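Local coordinates for BH2331 protein (Bacillus halodurans, PDB 1VL5) that probably acts as an S-adenosylmethionine-dependent methyltransferase, at residues D150-Y155 with T222-K227. Numbering follows the deposited sequence.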
loop_
_atom_site.group_PDB
_atom_site.type_symbol
_atom_site.label_atom_id
_atom_site.label_comp_id
_atom_site.label_asym_id
_atom_site.label_seq_id
_atom_site.Cartn_x
_atom_site.Cartn_y
_atom_site.Cartn_z
ATOM N N ASP A 150 17.903 0.499 1.377
ATOM C CA ASP A 150 16.806 1.210 0.754
ATOM C C ASP A 150 16.888 1.151 -0.775
ATOM O O ASP A 150 15.967 0.720 -1.465
ATOM C CB ASP A 150 16.860 2.679 1.239
ATOM C CG ASP A 150 15.812 3.595 0.593
ATOM O OD1 ASP A 150 15.083 3.198 -0.312
ATOM O OD2 ASP A 150 15.754 4.754 0.979
ATOM N N VAL A 151 18.002 1.619 -1.304
ATOM C CA VAL A 151 18.201 1.687 -2.725
ATOM C C VAL A 151 18.117 0.279 -3.375
ATOM O O VAL A 151 17.497 0.094 -4.455
ATOM C CB VAL A 151 19.496 2.440 -3.044
ATOM C CG1 VAL A 151 19.786 2.486 -4.551
ATOM C CG2 VAL A 151 19.383 3.907 -2.548
ATOM N N PHE A 152 18.679 -0.704 -2.696
ATOM C CA PHE A 152 18.735 -2.055 -3.191
ATOM C C PHE A 152 17.357 -2.678 -3.233
ATOM O O PHE A 152 16.988 -3.296 -4.234
ATOM C CB PHE A 152 19.686 -2.872 -2.280
ATOM C CG PHE A 152 19.697 -4.343 -2.570
ATOM C CD1 PHE A 152 20.433 -4.866 -3.621
ATOM C CD2 PHE A 152 18.972 -5.206 -1.807
ATOM C CE1 PHE A 152 20.422 -6.207 -3.870
ATOM C CE2 PHE A 152 18.958 -6.524 -2.081
ATOM C CZ PHE A 152 19.685 -7.032 -3.101
ATOM N N TYR A 153 16.611 -2.515 -2.132
ATOM C CA TYR A 153 15.266 -3.055 -1.984
ATOM C C TYR A 153 14.416 -2.470 -3.093
ATOM O O TYR A 153 13.742 -3.184 -3.799
ATOM C CB TYR A 153 14.659 -2.716 -0.594
ATOM C CG TYR A 153 13.213 -3.091 -0.510
ATOM C CD1 TYR A 153 12.833 -4.420 -0.499
ATOM C CD2 TYR A 153 12.197 -2.112 -0.504
ATOM C CE1 TYR A 153 11.463 -4.792 -0.468
ATOM C CE2 TYR A 153 10.804 -2.498 -0.503
ATOM C CZ TYR A 153 10.468 -3.822 -0.485
ATOM O OH TYR A 153 9.123 -4.224 -0.479
ATOM N N ASN A 154 14.486 -1.158 -3.271
ATOM C CA ASN A 154 13.688 -0.509 -4.266
ATOM C C ASN A 154 14.112 -0.900 -5.712
ATOM O O ASN A 154 13.251 -1.065 -6.587
ATOM C CB ASN A 154 13.729 1.004 -4.069
ATOM C CG ASN A 154 12.654 1.480 -3.138
ATOM O OD1 ASN A 154 11.475 1.321 -3.443
ATOM N ND2 ASN A 154 13.039 1.997 -1.964
ATOM N N TYR A 155 15.416 -1.024 -5.958
ATOM C CA TYR A 155 15.891 -1.457 -7.299
ATOM C C TYR A 155 15.301 -2.835 -7.655
ATOM O O TYR A 155 14.756 -3.073 -8.744
ATOM C CB TYR A 155 17.427 -1.504 -7.353
ATOM C CG TYR A 155 17.949 -2.106 -8.643
ATOM C CD1 TYR A 155 18.217 -1.316 -9.743
ATOM C CD2 TYR A 155 18.144 -3.482 -8.755
ATOM C CE1 TYR A 155 18.675 -1.899 -10.950
ATOM C CE2 TYR A 155 18.592 -4.069 -9.939
ATOM C CZ TYR A 155 18.855 -3.292 -11.042
ATOM O OH TYR A 155 19.324 -3.944 -12.217
ATOM N N THR A 222 27.547 -10.395 1.883
ATOM C CA THR A 222 26.905 -11.031 3.023
ATOM C C THR A 222 25.929 -10.097 3.760
ATOM O O THR A 222 24.832 -10.497 4.112
ATOM C CB THR A 222 28.021 -11.515 3.960
ATOM O OG1 THR A 222 28.784 -12.492 3.251
ATOM C CG2 THR A 222 27.504 -12.117 5.244
ATOM N N GLU A 223 26.310 -8.838 3.981
ATOM C CA GLU A 223 25.455 -7.912 4.724
ATOM C C GLU A 223 24.068 -7.828 4.122
ATOM O O GLU A 223 23.086 -7.689 4.870
ATOM C CB GLU A 223 26.098 -6.525 4.867
ATOM C CG GLU A 223 26.580 -5.828 3.570
ATOM N N TYR A 224 23.986 -7.952 2.788
ATOM C CA TYR A 224 22.693 -7.835 2.077
ATOM C C TYR A 224 21.851 -9.100 2.344
ATOM O O TYR A 224 20.649 -9.047 2.483
ATOM C CB TYR A 224 22.899 -7.632 0.563
ATOM C CG TYR A 224 23.388 -6.284 0.131
ATOM C CD1 TYR A 224 24.733 -5.928 0.273
ATOM C CD2 TYR A 224 22.539 -5.356 -0.432
ATOM C CE1 TYR A 224 25.185 -4.664 -0.099
ATOM C CE2 TYR A 224 23.002 -4.077 -0.820
ATOM C CZ TYR A 224 24.322 -3.735 -0.654
ATOM O OH TYR A 224 24.817 -2.462 -1.030
ATOM N N TYR A 225 22.507 -10.246 2.364
ATOM C CA TYR A 225 21.814 -11.516 2.644
ATOM C C TYR A 225 21.316 -11.518 4.061
ATOM O O TYR A 225 20.276 -12.079 4.353
ATOM C CB TYR A 225 22.771 -12.708 2.526
ATOM C CG TYR A 225 23.051 -13.246 1.136
ATOM C CD1 TYR A 225 23.810 -12.523 0.217
ATOM C CD2 TYR A 225 22.609 -14.511 0.777
ATOM C CE1 TYR A 225 24.085 -13.068 -1.071
ATOM C CE2 TYR A 225 22.856 -15.051 -0.471
ATOM C CZ TYR A 225 23.603 -14.342 -1.389
ATOM O OH TYR A 225 23.857 -14.940 -2.609
ATOM N N GLN A 226 22.116 -10.950 4.971
ATOM C CA GLN A 226 21.730 -10.921 6.373
ATOM C C GLN A 226 20.545 -9.980 6.559
ATOM O O GLN A 226 19.596 -10.343 7.256
ATOM C CB GLN A 226 22.858 -10.484 7.284
ATOM C CG GLN A 226 24.008 -11.458 7.344
ATOM C CD GLN A 226 25.249 -10.901 8.065
ATOM O OE1 GLN A 226 25.705 -9.769 7.823
ATOM N NE2 GLN A 226 25.814 -11.731 8.942
ATOM N N LYS A 227 20.598 -8.793 5.943
ATOM C CA LYS A 227 19.514 -7.816 6.064
ATOM C C LYS A 227 18.182 -8.395 5.594
ATOM O O LYS A 227 17.180 -8.273 6.293
ATOM C CB LYS A 227 19.794 -6.521 5.284
ATOM C CG LYS A 227 18.620 -5.546 5.307
ATOM C CD LYS A 227 18.280 -5.093 6.717
ATOM C CE LYS A 227 17.113 -4.097 6.777
ATOM N NZ LYS A 227 16.853 -3.560 8.213
#
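A T-shaped aromatic pair joins two helices that lie beyond the parallel strands of this Rossmann-like methyltransferase fold: Phe152 on helix 147-160 offers its ring face, and Tyr224 on the short helix 222-227 turns its ring edge into it. The centroids stand 5.0 Å apart and the planes meet at 69°. Tyr224 CD2 sits over the middle of the phenyl ring, 3.7 Å from Phe152 CG, while Tyr224 CE2 slides toward the root of the side chain and comes to 3.8 Å from Phe152 CB, which lies in the plane of the tyrosine ring. With CG anti to the backbone N (chi1 172°), the phenyl ring extends toward helix 222-227. Both helices belong to the part of the chain that follows strand 134-142, and in sequence the segments are separated by the antiparallel strand 183-195 and by further helices. Tyr224 also meets the ring of Phe149 edge-to-face, one turn earlier on helix 147-160, and Phe152 touches Lys220 in the loop before helix 222-227. With an alanine at Phe152, the CD2-CE2 edge of Tyr224 would probably lose its aromatic face, leaving a gap between the helices and the tyrosine ring freer to turn. On helix 147-160 itself, Asn154 ND2 donates to Asp150 OD1 (2.9 Å) close to the amide plane of Asn154, and to Asp150 O (3.2 Å) from above the carbonyl plane, both bonds being bent. Asp150 also forms salt bridges with Arg166 and Lys169, and Asn154 OD1 accepts from His164 NE2 and Ala167 N, all four lying between helices 147-160 and 170-180.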